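Local coordinates for protein phosphoserine aminotransferase SerC (Cytophaga hutchinsonii ATCC 33406, PDB 3FFR) that probably catalyses the pyridoxal-phosphate-dependent transamination that makes phosphoserine in serine biosynthesis, at residues Gly92-Arg97 and Asn139-Gly144; Cys135-Glu140 and Phe165-Ser170. All coordinates share one frame; numbering follows the deposited sequence.

Interaction 1. Residues Gly92-Arg97 and Asn139-Gly144. With SER (serine), chain B.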
loop_
_atom_site.group_PDB
_atom_site.type_symbol
_atom_site.label_atom_id
_atom_site.label_comp_id
_atom_site.label_asym_id
_atom_site.label_seq_id
_atom_site.Cartn_x
_atom_site.Cartn_y
_atom_site.Cartn_z
ATOM N N GLY A 92 -11.955 20.031 10.398
ATOM C CA GLY A 92 -11.987 18.774 11.147
ATOM C C GLY A 92 -10.662 18.058 11.103
ATOM O O GLY A 92 -9.660 18.566 10.578
ATOM N N SER A 93 -10.680 16.856 11.650
ATOM C CA SER A 93 -9.441 16.102 11.840
ATOM C C SER A 93 -8.670 15.728 10.587
ATOM O O SER A 93 -7.414 15.767 10.571
ATOM C CB SER A 93 -9.700 14.857 12.664
ATOM O OG SER A 93 -10.277 15.211 13.907
ATOM N N PHE A 94 -9.403 15.364 9.540
ATOM C CA PHE A 94 -8.736 14.955 8.284
ATOM C C PHE A 94 -8.184 16.162 7.530
ATOM O O PHE A 94 -7.008 16.176 7.150
ATOM C CB PHE A 94 -9.655 14.091 7.442
ATOM C CG PHE A 94 -9.921 12.781 8.100
ATOM C CD1 PHE A 94 -9.000 11.762 8.003
ATOM C CD2 PHE A 94 -11.016 12.610 8.908
ATOM C CE1 PHE A 94 -9.221 10.551 8.645
ATOM C CE2 PHE A 94 -11.242 11.428 9.580
ATOM C CZ PHE A 94 -10.359 10.383 9.444
ATOM N N SER A 95 -9.012 17.185 7.373
ATOM C CA SER A 95 -8.575 18.414 6.685
ATOM C C SER A 95 -7.427 19.081 7.460
ATOM O O SER A 95 -6.486 19.614 6.868
ATOM C CB SER A 95 -9.740 19.367 6.402
ATOM O OG SER A 95 -10.481 19.658 7.569
ATOM N N LYS A 96 -7.475 18.970 8.784
ATOM C CA LYS A 96 -6.394 19.511 9.633
ATOM C C LYS A 96 -5.056 18.777 9.422
ATOM O O LYS A 96 -3.983 19.382 9.315
ATOM C CB LYS A 96 -6.771 19.448 11.101
ATOM C CG LYS A 96 -5.686 19.892 12.091
ATOM C CD LYS A 96 -6.275 19.790 13.530
ATOM C CE LYS A 96 -5.297 20.079 14.654
ATOM N NZ LYS A 96 -4.419 18.885 14.940
ATOM N N ARG A 97 -5.135 17.457 9.340
ATOM C CA ARG A 97 -3.915 16.627 9.194
ATOM C C ARG A 97 -3.232 16.939 7.859
ATOM O O ARG A 97 -1.990 17.085 7.805
ATOM C CB ARG A 97 -4.206 15.130 9.340
ATOM C CG ARG A 97 -2.915 14.290 9.499
ATOM C CD ARG A 97 -2.259 14.376 10.903
ATOM N NE ARG A 97 -0.925 13.770 10.880
ATOM C CZ ARG A 97 0.202 14.482 10.813
ATOM N NH1 ARG A 97 0.153 15.796 10.905
ATOM N NH2 ARG A 97 1.389 13.869 10.729
ATOM N N ASN A 139 -15.876 15.927 1.956
ATOM C CA ASN A 139 -16.543 15.244 3.077
ATOM C C ASN A 139 -15.618 15.069 4.276
ATOM O O ASN A 139 -14.687 14.243 4.241
ATOM C CB ASN A 139 -17.130 13.905 2.618
ATOM C CG ASN A 139 -18.282 13.435 3.512
ATOM O OD1 ASN A 139 -19.344 14.106 3.591
ATOM N ND2 ASN A 139 -18.093 12.322 4.196
ATOM N N GLU A 140 -15.795 15.914 5.289
ATOM C CA GLU A 140 -14.922 15.868 6.493
ATOM C C GLU A 140 -15.539 14.818 7.390
ATOM O O GLU A 140 -16.493 15.054 8.139
ATOM C CB GLU A 140 -14.817 17.247 7.180
ATOM C CG GLU A 140 -14.045 17.245 8.488
ATOM C CD GLU A 140 -12.645 16.673 8.387
ATOM O OE1 GLU A 140 -11.785 17.279 7.704
ATOM O OE2 GLU A 140 -12.435 15.652 9.055
ATOM N N THR A 141 -14.956 13.638 7.267
ATOM C CA THR A 141 -15.476 12.418 7.870
ATOM C C THR A 141 -15.564 12.486 9.401
ATOM O O THR A 141 -16.391 11.826 10.027
ATOM C CB THR A 141 -14.575 11.221 7.486
ATOM O OG1 THR A 141 -14.159 11.350 6.122
ATOM C CG2 THR A 141 -15.305 9.870 7.679
ATOM N N SER A 142 -14.703 13.298 9.991
ATOM C CA SER A 142 -14.690 13.412 11.453
ATOM C C SER A 142 -15.939 14.110 12.000
ATOM O O SER A 142 -16.453 13.731 13.062
ATOM C CB SER A 142 -13.436 14.137 11.970
ATOM O OG SER A 142 -13.339 15.466 11.487
ATOM N N SER A 143 -16.453 15.073 11.240
ATOM C CA SER A 143 -17.547 15.924 11.718
ATOM C C SER A 143 -18.865 15.755 10.994
ATOM O O SER A 143 -19.894 16.226 11.458
ATOM C CB SER A 143 -17.122 17.377 11.608
ATOM O OG SER A 143 -17.010 17.750 10.250
ATOM N N GLY A 144 -18.811 15.113 9.837
ATOM C CA GLY A 144 -19.996 14.913 9.006
ATOM C C GLY A 144 -20.423 16.125 8.176
ATOM O O GLY A 144 -21.582 16.235 7.749
HETATM N N SER B . -7.352 6.734 10.211
HETATM C CA SER B . -8.476 7.555 10.700
HETATM C C SER B . -8.170 7.900 12.117
HETATM O O SER B . -7.515 8.927 12.280
HETATM C CB SER B . -9.861 6.884 10.535
HETATM O OG SER B . -10.171 6.561 9.147
HETATM O OXT SER B . -8.497 7.208 13.077
#
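The ring of Phe94 meets the carboxylate of Glu140 edge-on, the two planes only 18° apart, with Phe94 CD2 3.4 Å from Glu140 OE2. The bound serine lies at another part of the ring's edge, its CA 3.6 Å from Phe94 CZ; Thr141 CB approaches obliquely, and the side chain of Trp74 on helix 70-81 also touches that of Phe94. CG of Phe94 stands anti to its carbonyl carbon (chi1 -67°), which carries the ring from the first turn of the helix toward Thr141 and the ligand.

The carboxylate of Glu140 faces the start of helix 93-104 and takes up its early N-H groups. Glu140 OE1 accepts from Ser95 N through its syn lone pair, and from Ser95 OG at 2.7 Å on the anti side, 35° out of plane. Glu140 OE2 receives Phe94 N at 3.1 Å and, from the same face, the hydroxyl of Ser142. Ser142 OG in turn accepts from Ser93 N at 3.0 Å, so the acid and its neighbouring serine together satisfy three successive amides. A negative group here probably interacts favourably with the helix dipole. An alanine in place of Glu140 would probably leave the amides of Phe94 and Ser95 and the hydroxyls of Ser95 and Ser142 without this acceptor.

Gly92, the N-cap residue, passes so close to Glu140 and Ser142 that a CB would clash with both. The contact thus joins the N-terminus of helix 93-104, just after strand 85-90, to the turn between the short strands 139-140 and 145-146.

Interaction 2. Residues Cys135-Glu140 and Phe165-Ser170; sequences CLTHNE and FVDAVS
Val166 CG1 rests 3.7 Å from His138 CB at the close-packed part of this contact, where strands 133-137 and 163-167 run side by side. On the same face Leu136 CB lies farther off, 4.4 Å from Val166 CG2. The backbones are joined by Leu136 N to Phe165 O, nearly straight at 176°, by Asp167 N to Leu136 O, and by His138 N to Asp167 O at 2.7 Å. CA-H groups of Cys135 and Val166 add contacts to the carbonyls of Phe165 and Leu136.

These are adjacent parallel strands of the mixed seven-stranded sheet in the large domain of a fold-type I pyridoxal-phosphate enzyme, with strand 184-188 beside one and strand 85-90 beside the other. As in that family, the aspartate at the end of its strand serves the cofactor: Asp167 OD2 bonds to the pyridine nitrogen N1 of the modified lysine at position 191 and to Trp74 NE1. Its OD1 accepts from Val169 N, closing an Asx turn that helps fix the carboxylate's rotation.

On the face bearing Thr137 and Asp167 the fit is looser. The two side chains lie alongside, pointing the same way, with Thr137 OG1 still 4.0 Å from Asp167 CB, and a water bridges Thr137 OG1 to Asp167 OD2. Beyond the strand ends the chains part and a second water fills in, accepting from Ser170 N and lying within bonding distance of Asn139 O and Asp167 OD1, though it has too few protons for all its possible acceptors. Past this water the amide of Asn139, held also by Ser299, Ser146 and Thr302, gives ND2 to Ser170 OG at 2.8 Å, the hydroxyl only 3° from the amide plane; Ser170 OG also bonds to Thr141.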
loop_
_atom_site.group_PDB
_atom_site.type_symbol
_atom_site.label_atom_id
_atom_site.label_comp_id
_atom_site.label_asym_id
_atom_site.label_seq_id
_atom_site.Cartn_x
_atom_site.Cartn_y
_atom_site.Cartn_z
ATOM N N CYS A 135 -6.642 23.241 -1.284
ATOM C CA CYS A 135 -7.026 21.904 -0.781
ATOM C C CYS A 135 -8.363 21.980 -0.058
ATOM O O CYS A 135 -8.500 22.598 0.998
ATOM C CB CYS A 135 -5.977 21.345 0.159
ATOM S SG CYS A 135 -4.351 21.102 -0.604
ATOM N N LEU A 136 -9.330 21.319 -0.683
ATOM C CA LEU A 136 -10.693 21.294 -0.228
ATOM C C LEU A 136 -11.055 19.895 0.193
ATOM O O LEU A 136 -10.558 18.935 -0.374
ATOM C CB LEU A 136 -11.625 21.723 -1.371
ATOM C CG LEU A 136 -11.316 23.105 -1.977
ATOM C CD1 LEU A 136 -12.250 23.423 -3.176
ATOM C CD2 LEU A 136 -11.345 24.200 -0.896
ATOM N N THR A 137 -11.936 19.800 1.173
ATOM C CA THR A 137 -12.392 18.478 1.631
ATOM C C THR A 137 -13.877 18.373 1.383
ATOM O O THR A 137 -14.687 19.057 2.046
ATOM C CB THR A 137 -12.034 18.270 3.084
ATOM O OG1 THR A 137 -10.596 18.247 3.217
ATOM C CG2 THR A 137 -12.620 16.971 3.612
ATOM N N HIS A 138 -14.251 17.535 0.421
ATOM C CA HIS A 138 -15.683 17.423 0.081
ATOM C C HIS A 138 -16.483 16.864 1.243
ATOM O O HIS A 138 -17.635 17.253 1.498
ATOM C CB HIS A 138 -15.943 16.573 -1.178
ATOM C CG HIS A 138 -17.388 16.297 -1.369
ATOM N ND1 HIS A 138 -17.993 15.137 -0.894
ATOM C CD2 HIS A 138 -18.388 17.103 -1.786
ATOM C CE1 HIS A 138 -19.292 15.230 -1.094
ATOM N NE2 HIS A 138 -19.560 16.420 -1.620
ATOM N N ASN A 139 -15.876 15.927 1.956
ATOM C CA ASN A 139 -16.543 15.244 3.077
ATOM C C ASN A 139 -15.618 15.069 4.276
ATOM O O ASN A 139 -14.687 14.243 4.241
ATOM C CB ASN A 139 -17.130 13.905 2.618
ATOM C CG ASN A 139 -18.282 13.435 3.512
ATOM O OD1 ASN A 139 -19.344 14.106 3.591
ATOM N ND2 ASN A 139 -18.093 12.322 4.196
ATOM N N GLU A 140 -15.795 15.914 5.289
ATOM C CA GLU A 140 -14.922 15.868 6.493
ATOM C C GLU A 140 -15.539 14.818 7.390
ATOM O O GLU A 140 -16.493 15.054 8.139
ATOM C CB GLU A 140 -14.817 17.247 7.180
ATOM C CG GLU A 140 -14.045 17.245 8.488
ATOM C CD GLU A 140 -12.645 16.673 8.387
ATOM O OE1 GLU A 140 -11.785 17.279 7.704
ATOM O OE2 GLU A 140 -12.435 15.652 9.055
ATOM N N PHE A 165 -7.377 20.735 -5.467
ATOM C CA PHE A 165 -7.447 19.309 -5.045
ATOM C C PHE A 165 -8.614 19.117 -4.106
ATOM O O PHE A 165 -8.770 19.854 -3.135
ATOM C CB PHE A 165 -6.177 18.856 -4.308
ATOM C CG PHE A 165 -4.948 18.909 -5.126
ATOM C CD1 PHE A 165 -4.210 20.087 -5.219
ATOM C CD2 PHE A 165 -4.529 17.792 -5.840
ATOM C CE1 PHE A 165 -3.071 20.126 -6.041
ATOM C CE2 PHE A 165 -3.405 17.815 -6.637
ATOM C CZ PHE A 165 -2.671 18.999 -6.751
ATOM N N VAL A 166 -9.405 18.088 -4.387
ATOM C CA VAL A 166 -10.540 17.748 -3.533
ATOM C C VAL A 166 -10.390 16.343 -2.929
ATOM O O VAL A 166 -10.239 15.342 -3.630
ATOM C CB VAL A 166 -11.879 17.842 -4.300
ATOM C CG1 VAL A 166 -13.060 17.564 -3.343
ATOM C CG2 VAL A 166 -12.054 19.213 -4.979
ATOM N N ASP A 167 -10.404 16.310 -1.604
ATOM C CA ASP A 167 -10.471 15.068 -0.827
ATOM C C ASP A 167 -11.933 14.632 -0.824
ATOM O O ASP A 167 -12.807 15.332 -0.299
ATOM C CB ASP A 167 -9.884 15.321 0.571
ATOM C CG ASP A 167 -9.955 14.127 1.488
ATOM O OD1 ASP A 167 -10.865 13.287 1.343
ATOM O OD2 ASP A 167 -9.087 14.093 2.386
ATOM N N ALA A 168 -12.212 13.529 -1.518
ATOM C CA ALA A 168 -13.588 12.921 -1.560
ATOM C C ALA A 168 -13.520 11.452 -1.108
ATOM O O ALA A 168 -14.270 10.601 -1.525
ATOM C CB ALA A 168 -14.215 13.058 -2.962
ATOM N N VAL A 169 -12.570 11.224 -0.220
ATOM C CA VAL A 169 -12.250 9.934 0.337
ATOM C C VAL A 169 -13.466 9.222 0.897
ATOM O O VAL A 169 -13.690 8.050 0.626
ATOM C CB VAL A 169 -11.123 10.036 1.416
ATOM C CG1 VAL A 169 -10.971 8.725 2.211
ATOM C CG2 VAL A 169 -9.774 10.474 0.772
ATOM N N SER A 170 -14.295 9.963 1.614
ATOM C CA SER A 170 -15.460 9.353 2.276
ATOM C C SER A 170 -16.770 9.682 1.592
ATOM O O SER A 170 -17.860 9.564 2.184
ATOM C CB SER A 170 -15.491 9.699 3.763
ATOM O OG SER A 170 -15.537 11.112 3.945
HETATM O O HOH W 1 -8.568 16.446 3.593
HETATM O O HOH W 2 -13.809 13.025 1.927
#

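Interactions 1 and 2 share Asn139 and Glu140, and their centres are 9 Å apart. Along this short run the chain leaves its strand in interaction 2 and reaches the helix start in interaction 1. They touch directly where Thr141 OG1 lies 2.6 Å from Ser170 OG, a probable hydrogen bond, and where Ser95 CB packs 3.5 Å from Thr137 OG1. Both converge on the cofactor: Thr141 OG1 bonds to O3 of the modified lysine at position 191, while Asp167 reaches its pyridine nitrogen. The bound serine sits against Phe94, whereas the side chain of Ser170 is about 8 Å from it; the ligand is hydrogen-bonded by Tyr329 of the same chain and by His36 and Arg37 of the second subunit.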